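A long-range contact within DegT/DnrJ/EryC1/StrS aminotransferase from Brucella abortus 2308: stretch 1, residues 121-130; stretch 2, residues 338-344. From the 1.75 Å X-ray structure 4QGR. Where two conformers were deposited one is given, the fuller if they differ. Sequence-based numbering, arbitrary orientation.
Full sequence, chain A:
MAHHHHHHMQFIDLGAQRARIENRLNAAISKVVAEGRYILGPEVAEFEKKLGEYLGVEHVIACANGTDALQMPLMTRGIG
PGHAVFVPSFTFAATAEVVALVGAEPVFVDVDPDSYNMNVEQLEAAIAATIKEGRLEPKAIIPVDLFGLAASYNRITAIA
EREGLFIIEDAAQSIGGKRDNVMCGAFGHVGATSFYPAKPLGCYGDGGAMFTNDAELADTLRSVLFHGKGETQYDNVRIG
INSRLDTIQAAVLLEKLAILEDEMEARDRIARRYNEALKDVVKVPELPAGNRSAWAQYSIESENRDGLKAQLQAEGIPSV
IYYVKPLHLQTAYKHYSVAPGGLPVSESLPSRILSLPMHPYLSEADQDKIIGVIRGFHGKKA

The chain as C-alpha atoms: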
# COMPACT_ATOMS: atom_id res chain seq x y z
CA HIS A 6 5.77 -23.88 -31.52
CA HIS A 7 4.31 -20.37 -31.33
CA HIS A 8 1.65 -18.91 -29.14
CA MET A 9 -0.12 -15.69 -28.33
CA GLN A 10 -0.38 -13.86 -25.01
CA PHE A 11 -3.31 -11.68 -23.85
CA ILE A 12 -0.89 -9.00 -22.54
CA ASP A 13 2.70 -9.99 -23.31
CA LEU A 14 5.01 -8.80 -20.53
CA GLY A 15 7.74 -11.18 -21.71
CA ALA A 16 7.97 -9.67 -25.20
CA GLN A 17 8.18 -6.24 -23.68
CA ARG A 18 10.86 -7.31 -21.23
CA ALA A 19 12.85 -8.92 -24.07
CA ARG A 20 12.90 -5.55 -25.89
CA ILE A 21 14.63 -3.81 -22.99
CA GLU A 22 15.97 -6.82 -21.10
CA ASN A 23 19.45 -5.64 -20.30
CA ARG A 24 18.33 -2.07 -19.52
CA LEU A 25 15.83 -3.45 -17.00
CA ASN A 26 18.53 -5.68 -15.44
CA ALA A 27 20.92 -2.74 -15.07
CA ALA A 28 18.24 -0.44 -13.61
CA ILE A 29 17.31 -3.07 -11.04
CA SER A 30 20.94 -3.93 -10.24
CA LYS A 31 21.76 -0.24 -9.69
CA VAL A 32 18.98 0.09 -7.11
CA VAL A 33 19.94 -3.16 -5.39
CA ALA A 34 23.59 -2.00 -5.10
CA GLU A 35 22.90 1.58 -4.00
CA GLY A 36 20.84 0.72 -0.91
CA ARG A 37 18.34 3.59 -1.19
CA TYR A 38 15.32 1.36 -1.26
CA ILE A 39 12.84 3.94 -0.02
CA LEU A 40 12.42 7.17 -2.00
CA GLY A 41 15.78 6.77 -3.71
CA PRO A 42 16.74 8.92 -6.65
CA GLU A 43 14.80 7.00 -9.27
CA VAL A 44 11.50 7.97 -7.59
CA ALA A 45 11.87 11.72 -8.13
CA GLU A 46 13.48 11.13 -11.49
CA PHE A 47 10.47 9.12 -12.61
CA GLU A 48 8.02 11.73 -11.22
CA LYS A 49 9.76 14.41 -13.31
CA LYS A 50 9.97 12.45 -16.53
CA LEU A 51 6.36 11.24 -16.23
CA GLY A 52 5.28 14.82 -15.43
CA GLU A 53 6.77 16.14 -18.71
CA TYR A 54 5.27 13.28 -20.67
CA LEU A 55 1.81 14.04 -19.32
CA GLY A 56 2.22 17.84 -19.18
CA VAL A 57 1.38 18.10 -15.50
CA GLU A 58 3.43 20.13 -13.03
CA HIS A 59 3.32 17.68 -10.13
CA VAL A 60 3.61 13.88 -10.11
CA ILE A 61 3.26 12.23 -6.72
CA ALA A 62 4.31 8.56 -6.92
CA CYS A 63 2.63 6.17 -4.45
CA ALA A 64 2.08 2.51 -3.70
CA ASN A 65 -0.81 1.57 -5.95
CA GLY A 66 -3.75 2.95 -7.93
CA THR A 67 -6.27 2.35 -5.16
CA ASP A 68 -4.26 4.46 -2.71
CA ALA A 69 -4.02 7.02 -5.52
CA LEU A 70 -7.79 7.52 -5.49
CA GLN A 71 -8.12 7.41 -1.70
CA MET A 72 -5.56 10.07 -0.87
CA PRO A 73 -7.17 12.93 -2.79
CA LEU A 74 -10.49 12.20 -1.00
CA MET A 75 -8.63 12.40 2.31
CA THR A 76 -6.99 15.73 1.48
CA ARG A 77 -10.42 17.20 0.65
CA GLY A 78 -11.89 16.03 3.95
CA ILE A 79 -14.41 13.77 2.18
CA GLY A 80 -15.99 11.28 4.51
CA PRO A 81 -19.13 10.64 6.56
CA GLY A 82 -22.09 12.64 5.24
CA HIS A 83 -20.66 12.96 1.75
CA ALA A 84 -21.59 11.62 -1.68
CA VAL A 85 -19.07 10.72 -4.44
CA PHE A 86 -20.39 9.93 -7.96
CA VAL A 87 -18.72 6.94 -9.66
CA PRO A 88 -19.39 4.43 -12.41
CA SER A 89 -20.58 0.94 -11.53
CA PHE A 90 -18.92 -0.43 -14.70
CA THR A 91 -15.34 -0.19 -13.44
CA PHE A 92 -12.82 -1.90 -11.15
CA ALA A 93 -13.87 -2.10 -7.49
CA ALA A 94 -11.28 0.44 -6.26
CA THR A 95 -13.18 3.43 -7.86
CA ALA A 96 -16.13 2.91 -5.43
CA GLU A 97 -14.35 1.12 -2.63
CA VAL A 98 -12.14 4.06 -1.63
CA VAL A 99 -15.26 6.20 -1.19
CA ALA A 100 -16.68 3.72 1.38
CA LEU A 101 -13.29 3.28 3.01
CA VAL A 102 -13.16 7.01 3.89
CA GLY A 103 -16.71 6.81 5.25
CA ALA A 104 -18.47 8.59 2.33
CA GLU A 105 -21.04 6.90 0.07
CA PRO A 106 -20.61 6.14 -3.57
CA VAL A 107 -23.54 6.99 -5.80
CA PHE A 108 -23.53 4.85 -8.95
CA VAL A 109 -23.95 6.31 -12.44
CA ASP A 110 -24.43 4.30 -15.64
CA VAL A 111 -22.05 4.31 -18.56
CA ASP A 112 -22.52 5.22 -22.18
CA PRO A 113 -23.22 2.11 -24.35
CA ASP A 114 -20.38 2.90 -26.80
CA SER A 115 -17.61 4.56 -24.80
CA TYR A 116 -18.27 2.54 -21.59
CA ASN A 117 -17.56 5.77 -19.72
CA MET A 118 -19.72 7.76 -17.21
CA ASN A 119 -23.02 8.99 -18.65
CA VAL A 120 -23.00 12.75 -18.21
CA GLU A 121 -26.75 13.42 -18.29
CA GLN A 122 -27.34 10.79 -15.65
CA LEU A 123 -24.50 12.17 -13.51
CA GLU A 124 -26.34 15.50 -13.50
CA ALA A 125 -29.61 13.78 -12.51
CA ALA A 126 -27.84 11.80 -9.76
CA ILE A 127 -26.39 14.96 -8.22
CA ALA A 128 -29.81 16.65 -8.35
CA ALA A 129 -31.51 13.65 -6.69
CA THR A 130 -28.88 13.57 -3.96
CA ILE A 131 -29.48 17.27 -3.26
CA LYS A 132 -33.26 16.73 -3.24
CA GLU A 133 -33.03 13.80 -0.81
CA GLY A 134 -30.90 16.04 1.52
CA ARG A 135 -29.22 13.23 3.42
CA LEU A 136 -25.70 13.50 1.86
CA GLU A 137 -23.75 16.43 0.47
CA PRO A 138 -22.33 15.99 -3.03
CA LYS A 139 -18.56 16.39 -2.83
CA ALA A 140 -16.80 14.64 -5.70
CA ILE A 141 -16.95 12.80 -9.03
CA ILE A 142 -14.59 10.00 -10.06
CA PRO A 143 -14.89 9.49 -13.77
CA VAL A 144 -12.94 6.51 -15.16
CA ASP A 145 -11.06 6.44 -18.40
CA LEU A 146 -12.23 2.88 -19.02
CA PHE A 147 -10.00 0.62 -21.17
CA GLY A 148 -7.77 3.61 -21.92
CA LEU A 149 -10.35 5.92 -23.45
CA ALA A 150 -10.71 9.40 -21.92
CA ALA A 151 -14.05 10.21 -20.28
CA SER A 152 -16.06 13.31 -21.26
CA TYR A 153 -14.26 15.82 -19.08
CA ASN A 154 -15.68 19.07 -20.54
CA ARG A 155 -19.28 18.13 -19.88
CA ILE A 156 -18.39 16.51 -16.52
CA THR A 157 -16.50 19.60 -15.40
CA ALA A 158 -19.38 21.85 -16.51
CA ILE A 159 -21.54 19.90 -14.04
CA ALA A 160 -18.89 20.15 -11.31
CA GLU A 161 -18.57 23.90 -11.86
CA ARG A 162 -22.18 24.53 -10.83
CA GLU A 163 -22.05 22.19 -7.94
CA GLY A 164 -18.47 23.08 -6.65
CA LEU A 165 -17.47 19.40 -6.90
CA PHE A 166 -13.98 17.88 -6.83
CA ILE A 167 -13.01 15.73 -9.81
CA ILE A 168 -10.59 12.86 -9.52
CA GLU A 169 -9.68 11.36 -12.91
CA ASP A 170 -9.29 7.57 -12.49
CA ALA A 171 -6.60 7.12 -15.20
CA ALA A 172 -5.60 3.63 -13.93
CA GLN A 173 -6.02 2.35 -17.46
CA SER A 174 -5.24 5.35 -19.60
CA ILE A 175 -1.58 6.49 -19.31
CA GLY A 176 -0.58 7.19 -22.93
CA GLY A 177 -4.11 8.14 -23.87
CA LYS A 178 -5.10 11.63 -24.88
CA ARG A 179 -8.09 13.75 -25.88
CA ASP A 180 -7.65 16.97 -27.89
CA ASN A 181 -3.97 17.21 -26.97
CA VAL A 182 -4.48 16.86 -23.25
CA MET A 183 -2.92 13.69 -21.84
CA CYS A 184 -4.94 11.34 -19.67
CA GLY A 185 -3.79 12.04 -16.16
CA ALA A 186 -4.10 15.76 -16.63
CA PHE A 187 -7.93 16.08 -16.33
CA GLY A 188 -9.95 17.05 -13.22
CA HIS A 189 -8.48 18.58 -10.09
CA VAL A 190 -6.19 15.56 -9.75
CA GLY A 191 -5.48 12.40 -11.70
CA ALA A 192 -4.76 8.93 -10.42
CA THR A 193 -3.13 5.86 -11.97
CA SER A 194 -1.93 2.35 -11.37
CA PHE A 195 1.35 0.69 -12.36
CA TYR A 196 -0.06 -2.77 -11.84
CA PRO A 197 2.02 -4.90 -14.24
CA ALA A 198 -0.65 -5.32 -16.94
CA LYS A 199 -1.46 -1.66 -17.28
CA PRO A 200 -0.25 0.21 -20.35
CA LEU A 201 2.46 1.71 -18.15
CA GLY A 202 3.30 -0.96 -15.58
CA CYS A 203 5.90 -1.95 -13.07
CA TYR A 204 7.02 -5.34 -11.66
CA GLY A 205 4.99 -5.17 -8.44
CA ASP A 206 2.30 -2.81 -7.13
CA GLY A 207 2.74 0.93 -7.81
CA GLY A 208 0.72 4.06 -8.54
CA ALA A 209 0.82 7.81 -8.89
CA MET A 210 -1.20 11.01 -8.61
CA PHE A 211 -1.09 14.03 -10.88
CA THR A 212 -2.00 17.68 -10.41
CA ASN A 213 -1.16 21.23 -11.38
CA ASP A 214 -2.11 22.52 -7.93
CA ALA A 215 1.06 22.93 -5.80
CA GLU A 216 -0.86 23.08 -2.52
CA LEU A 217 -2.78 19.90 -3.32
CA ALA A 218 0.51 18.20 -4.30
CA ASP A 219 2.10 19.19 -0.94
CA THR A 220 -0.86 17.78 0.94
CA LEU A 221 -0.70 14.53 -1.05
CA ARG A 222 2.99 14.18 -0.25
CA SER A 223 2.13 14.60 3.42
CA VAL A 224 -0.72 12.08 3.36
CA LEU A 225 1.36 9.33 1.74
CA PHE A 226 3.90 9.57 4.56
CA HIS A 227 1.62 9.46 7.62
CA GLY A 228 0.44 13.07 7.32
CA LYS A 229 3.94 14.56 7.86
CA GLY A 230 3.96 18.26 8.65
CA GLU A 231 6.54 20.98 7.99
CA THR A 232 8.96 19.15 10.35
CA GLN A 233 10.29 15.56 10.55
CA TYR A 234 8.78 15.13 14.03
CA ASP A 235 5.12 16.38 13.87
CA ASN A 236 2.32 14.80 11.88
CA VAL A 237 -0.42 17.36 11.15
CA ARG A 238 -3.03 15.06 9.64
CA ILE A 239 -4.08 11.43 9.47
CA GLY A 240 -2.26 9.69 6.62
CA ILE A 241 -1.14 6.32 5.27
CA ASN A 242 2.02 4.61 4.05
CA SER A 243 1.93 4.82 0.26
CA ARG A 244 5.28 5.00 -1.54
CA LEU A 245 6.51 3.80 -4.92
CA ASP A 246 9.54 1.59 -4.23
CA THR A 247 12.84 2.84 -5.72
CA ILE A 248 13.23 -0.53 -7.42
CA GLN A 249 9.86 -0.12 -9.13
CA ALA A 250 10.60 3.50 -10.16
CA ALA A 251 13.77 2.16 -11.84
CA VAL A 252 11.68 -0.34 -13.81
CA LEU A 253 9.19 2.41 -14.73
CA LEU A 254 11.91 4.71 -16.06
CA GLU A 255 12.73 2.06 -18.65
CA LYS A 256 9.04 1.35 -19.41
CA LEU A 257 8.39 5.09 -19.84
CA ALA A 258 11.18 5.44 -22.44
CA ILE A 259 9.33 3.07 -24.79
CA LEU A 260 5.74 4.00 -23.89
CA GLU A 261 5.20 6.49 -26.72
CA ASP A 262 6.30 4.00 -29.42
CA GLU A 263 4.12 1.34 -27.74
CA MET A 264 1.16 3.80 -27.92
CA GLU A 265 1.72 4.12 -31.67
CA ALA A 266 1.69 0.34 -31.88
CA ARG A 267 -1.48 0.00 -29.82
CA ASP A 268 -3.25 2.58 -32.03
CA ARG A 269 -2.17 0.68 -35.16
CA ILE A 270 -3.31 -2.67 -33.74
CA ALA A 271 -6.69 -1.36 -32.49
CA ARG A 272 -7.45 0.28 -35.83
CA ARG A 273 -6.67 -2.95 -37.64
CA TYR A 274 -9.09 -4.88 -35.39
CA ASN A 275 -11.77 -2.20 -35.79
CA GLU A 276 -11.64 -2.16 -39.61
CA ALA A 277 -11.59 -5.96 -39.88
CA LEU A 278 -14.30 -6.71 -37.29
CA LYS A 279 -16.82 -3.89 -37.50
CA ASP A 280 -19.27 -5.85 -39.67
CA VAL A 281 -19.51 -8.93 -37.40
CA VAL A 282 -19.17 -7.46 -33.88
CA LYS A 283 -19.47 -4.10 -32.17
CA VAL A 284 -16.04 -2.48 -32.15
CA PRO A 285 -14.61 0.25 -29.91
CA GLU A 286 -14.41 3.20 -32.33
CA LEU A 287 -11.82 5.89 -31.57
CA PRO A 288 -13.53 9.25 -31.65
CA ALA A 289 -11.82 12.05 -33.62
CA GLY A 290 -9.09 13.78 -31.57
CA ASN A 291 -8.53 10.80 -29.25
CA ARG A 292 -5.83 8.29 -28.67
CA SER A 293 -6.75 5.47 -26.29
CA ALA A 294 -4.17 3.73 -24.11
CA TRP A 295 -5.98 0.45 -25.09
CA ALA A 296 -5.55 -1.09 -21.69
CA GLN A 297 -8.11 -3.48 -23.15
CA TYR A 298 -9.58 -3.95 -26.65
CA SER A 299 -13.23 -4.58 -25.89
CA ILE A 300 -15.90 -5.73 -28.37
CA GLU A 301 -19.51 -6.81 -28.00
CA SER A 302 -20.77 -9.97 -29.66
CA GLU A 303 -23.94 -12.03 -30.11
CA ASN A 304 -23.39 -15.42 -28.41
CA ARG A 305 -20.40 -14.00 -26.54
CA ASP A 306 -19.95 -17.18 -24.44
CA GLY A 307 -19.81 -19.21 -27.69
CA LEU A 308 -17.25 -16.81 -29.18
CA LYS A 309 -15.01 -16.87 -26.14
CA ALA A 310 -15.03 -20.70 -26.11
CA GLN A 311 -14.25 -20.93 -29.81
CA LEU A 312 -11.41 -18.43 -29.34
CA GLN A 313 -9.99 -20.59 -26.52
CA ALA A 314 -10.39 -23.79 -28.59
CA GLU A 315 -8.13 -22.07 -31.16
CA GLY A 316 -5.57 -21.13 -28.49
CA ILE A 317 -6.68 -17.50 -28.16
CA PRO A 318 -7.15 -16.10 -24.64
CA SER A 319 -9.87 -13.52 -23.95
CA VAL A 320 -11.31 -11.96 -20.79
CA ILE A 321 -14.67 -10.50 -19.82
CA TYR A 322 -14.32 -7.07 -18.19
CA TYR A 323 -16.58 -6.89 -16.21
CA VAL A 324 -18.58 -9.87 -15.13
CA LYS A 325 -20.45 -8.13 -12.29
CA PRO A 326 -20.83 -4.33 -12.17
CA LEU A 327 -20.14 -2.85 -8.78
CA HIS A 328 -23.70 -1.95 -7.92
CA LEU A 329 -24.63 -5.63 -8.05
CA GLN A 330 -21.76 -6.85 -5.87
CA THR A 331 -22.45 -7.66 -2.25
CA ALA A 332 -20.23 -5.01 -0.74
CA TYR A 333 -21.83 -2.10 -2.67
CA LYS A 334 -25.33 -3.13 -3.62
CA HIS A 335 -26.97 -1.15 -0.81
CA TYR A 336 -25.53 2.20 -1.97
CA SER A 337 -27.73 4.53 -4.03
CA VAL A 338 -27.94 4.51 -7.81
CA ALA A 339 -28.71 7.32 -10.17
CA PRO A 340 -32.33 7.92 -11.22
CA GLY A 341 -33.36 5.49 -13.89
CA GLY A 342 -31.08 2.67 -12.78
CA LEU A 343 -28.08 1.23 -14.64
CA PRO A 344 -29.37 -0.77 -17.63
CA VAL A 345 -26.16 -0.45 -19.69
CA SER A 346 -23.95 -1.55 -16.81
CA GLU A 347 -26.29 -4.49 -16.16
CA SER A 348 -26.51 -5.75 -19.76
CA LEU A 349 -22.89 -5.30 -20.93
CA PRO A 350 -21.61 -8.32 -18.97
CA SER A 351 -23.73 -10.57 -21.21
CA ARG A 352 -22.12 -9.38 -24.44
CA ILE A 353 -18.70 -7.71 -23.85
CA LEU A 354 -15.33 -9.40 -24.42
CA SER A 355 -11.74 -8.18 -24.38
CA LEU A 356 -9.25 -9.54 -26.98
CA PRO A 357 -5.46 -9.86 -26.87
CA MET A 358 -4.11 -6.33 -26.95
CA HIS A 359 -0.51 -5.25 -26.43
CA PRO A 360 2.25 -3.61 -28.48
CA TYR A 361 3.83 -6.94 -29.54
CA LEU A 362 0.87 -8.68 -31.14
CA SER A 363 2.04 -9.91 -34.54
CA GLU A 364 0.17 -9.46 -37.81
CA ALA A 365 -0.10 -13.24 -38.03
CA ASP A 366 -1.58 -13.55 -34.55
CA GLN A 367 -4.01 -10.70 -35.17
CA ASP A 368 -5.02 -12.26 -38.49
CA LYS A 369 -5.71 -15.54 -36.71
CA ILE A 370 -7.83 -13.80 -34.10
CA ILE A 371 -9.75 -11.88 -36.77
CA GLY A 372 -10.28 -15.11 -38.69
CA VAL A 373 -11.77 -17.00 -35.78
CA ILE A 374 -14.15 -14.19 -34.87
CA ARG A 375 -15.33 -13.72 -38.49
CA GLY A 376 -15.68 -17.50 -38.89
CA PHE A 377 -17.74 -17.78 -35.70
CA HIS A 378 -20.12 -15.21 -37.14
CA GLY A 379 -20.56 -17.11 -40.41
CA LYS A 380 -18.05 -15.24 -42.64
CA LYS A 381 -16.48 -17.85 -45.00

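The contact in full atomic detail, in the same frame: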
# COMPACT_ATOMS: atom_id res chain seq x y z
N GLU A 121 -25.40 12.96 -18.61
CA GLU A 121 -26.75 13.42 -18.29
C GLU A 121 -27.22 12.79 -17.00
O GLU A 121 -27.87 13.45 -16.16
CB GLU A 121 -27.74 13.07 -19.39
CG GLU A 121 -27.63 13.94 -20.64
CD GLU A 121 -26.53 13.52 -21.61
OE1 GLU A 121 -25.90 12.43 -21.45
OE2 GLU A 121 -26.30 14.32 -22.55
N GLN A 122 -26.92 11.51 -16.85
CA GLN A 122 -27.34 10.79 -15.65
C GLN A 122 -26.54 11.22 -14.42
O GLN A 122 -27.10 11.27 -13.35
CB GLN A 122 -27.28 9.28 -15.84
CG GLN A 122 -28.19 8.59 -14.83
CD GLN A 122 -28.02 7.10 -14.74
OE1 GLN A 122 -26.91 6.57 -14.92
NE2 GLN A 122 -29.09 6.42 -14.38
N LEU A 123 -25.27 11.56 -14.58
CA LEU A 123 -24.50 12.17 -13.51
C LEU A 123 -25.23 13.42 -12.96
O LEU A 123 -25.39 13.59 -11.74
CB LEU A 123 -23.13 12.60 -14.02
CG LEU A 123 -22.25 13.46 -13.15
CD1 LEU A 123 -21.94 12.77 -11.83
CD2 LEU A 123 -20.95 13.94 -13.83
N GLU A 124 -25.62 14.29 -13.87
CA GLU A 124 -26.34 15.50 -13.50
C GLU A 124 -27.61 15.18 -12.70
O GLU A 124 -27.90 15.81 -11.66
CB GLU A 124 -26.63 16.34 -14.77
CG GLU A 124 -27.15 17.75 -14.46
CD GLU A 124 -27.02 18.69 -15.65
OE1 GLU A 124 -27.60 18.41 -16.72
OE2 GLU A 124 -26.33 19.71 -15.54
N ALA A 125 -28.37 14.22 -13.19
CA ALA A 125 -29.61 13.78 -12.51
C ALA A 125 -29.34 13.17 -11.13
O ALA A 125 -30.14 13.39 -10.20
CB ALA A 125 -30.34 12.80 -13.36
N ALA A 126 -28.24 12.45 -11.00
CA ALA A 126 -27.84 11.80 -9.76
C ALA A 126 -27.49 12.85 -8.72
O ALA A 126 -27.90 12.74 -7.56
CB ALA A 126 -26.66 10.87 -10.00
N ILE A 127 -26.77 13.89 -9.13
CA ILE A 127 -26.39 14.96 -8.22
C ILE A 127 -27.66 15.69 -7.76
O ILE A 127 -27.83 15.95 -6.56
CB ILE A 127 -25.44 15.95 -8.87
CG1 ILE A 127 -24.08 15.29 -9.08
CG2 ILE A 127 -25.34 17.22 -8.03
CD1 ILE A 127 -23.20 15.97 -10.07
N ALA A 128 -28.55 15.98 -8.70
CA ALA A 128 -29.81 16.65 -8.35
C ALA A 128 -30.65 15.82 -7.38
O ALA A 128 -31.23 16.37 -6.42
CB ALA A 128 -30.63 17.03 -9.59
N ALA A 129 -30.75 14.52 -7.60
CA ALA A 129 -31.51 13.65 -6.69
C ALA A 129 -30.89 13.61 -5.29
O ALA A 129 -31.60 13.64 -4.28
CB ALA A 129 -31.63 12.25 -7.25
N THR A 130 -29.56 13.59 -5.23
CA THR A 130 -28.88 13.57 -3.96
C THR A 130 -29.17 14.87 -3.22
O THR A 130 -29.43 14.85 -2.01
CB THR A 130 -27.36 13.36 -4.12
OG1 THR A 130 -27.14 12.16 -4.85
CG2 THR A 130 -26.69 13.27 -2.77
N VAL A 338 -28.22 4.48 -6.37
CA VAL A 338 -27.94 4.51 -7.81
C VAL A 338 -28.71 5.64 -8.44
O VAL A 338 -29.77 6.03 -8.00
CB VAL A 338 -28.24 3.17 -8.54
CG1 VAL A 338 -27.60 1.98 -7.81
CG2 VAL A 338 -29.72 2.93 -8.70
N ALA A 339 -28.14 6.20 -9.48
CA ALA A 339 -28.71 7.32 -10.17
C ALA A 339 -30.16 7.04 -10.61
O ALA A 339 -30.54 5.89 -10.85
CB ALA A 339 -27.85 7.67 -11.38
N PRO A 340 -30.97 8.09 -10.76
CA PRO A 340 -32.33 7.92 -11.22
C PRO A 340 -32.37 7.23 -12.58
O PRO A 340 -31.66 7.63 -13.49
CB PRO A 340 -32.84 9.35 -11.35
CG PRO A 340 -32.02 10.12 -10.38
CD PRO A 340 -30.67 9.51 -10.46
N GLY A 341 -33.22 6.24 -12.68
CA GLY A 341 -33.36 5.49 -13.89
C GLY A 341 -32.65 4.15 -13.88
O GLY A 341 -32.89 3.33 -14.76
N GLY A 342 -31.78 3.94 -12.90
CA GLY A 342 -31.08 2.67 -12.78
C GLY A 342 -29.91 2.60 -13.74
O GLY A 342 -29.57 3.59 -14.36
N LEU A 343 -29.34 1.41 -13.89
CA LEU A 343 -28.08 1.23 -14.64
C LEU A 343 -28.22 0.13 -15.68
O LEU A 343 -27.53 -0.89 -15.61
CB LEU A 343 -26.97 0.90 -13.63
CG LEU A 343 -26.94 1.82 -12.41
CD1 LEU A 343 -26.03 1.27 -11.30
CD2 LEU A 343 -26.49 3.16 -12.90
N PRO A 344 -29.11 0.33 -16.69
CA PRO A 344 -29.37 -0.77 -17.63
C PRO A 344 -28.16 -1.15 -18.47
O PRO A 344 -27.99 -2.34 -18.79
CB PRO A 344 -30.54 -0.25 -18.50
CG PRO A 344 -30.47 1.22 -18.38
CD PRO A 344 -30.01 1.47 -16.94

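A single side-chain amide carries all the hydrogen bonding between these stretches: Gln122 NE2 donates to two backbone carbonyls of the same loop. The bond from Gln122 NE2 to Gly342 O is 2.9 Å long with an N-H...O angle of 157°, and that from Gln122 NE2 to Pro340 O is 3.0 Å at 164°. Both are short and close to linear, so each amide hydrogen has its own acceptor. Gln122 OE1 is hydrogen-bonded elsewhere in the structure, which leaves no polar atom of this amide unsatisfied.

The acceptors are presented by a type II beta turn from Ala339 to Gly342, closed by the backbone bond Gly342 N to Ala339 O at 3.1 Å. Gly341 sits at phi/psi 101/-13, where a CB would be jammed against the preceding carbonyl oxygen, Pro340 O, itself one of the two acceptors. Gly342 also has positive phi, 80°, which favours glycine.

Stretch 1 is helical throughout, with i to i+4 bonds such as Ala126 N to Gln122 O at 2.9 Å. The CA-to-CB bond of Gln122 points sideways relative to the loop, but chi1 of -158° and chi2 of -169°, both t, extend the side chain so that its end reaches the turn. Its amide carbon also lies against the loop, Gln122 CD being 3.4 Å from Ala339 CB.

Farther along the helix the contact is apolar. The backbones come nearest at Ala126 and Ala339, whose CA atoms are 4.6 Å apart; their small methyl side chains meet at 3.7 Å, CB to CB. Pro340 packs its ring across three alanines: its CD is 3.7 Å from Ala126 CA, while its CG is 3.8 Å from Ala129 CB and 4.3 Å from Ala125 CB. In all, 275 Å² is buried, summed over both sides, with Gln122 and Pro340 contributing most.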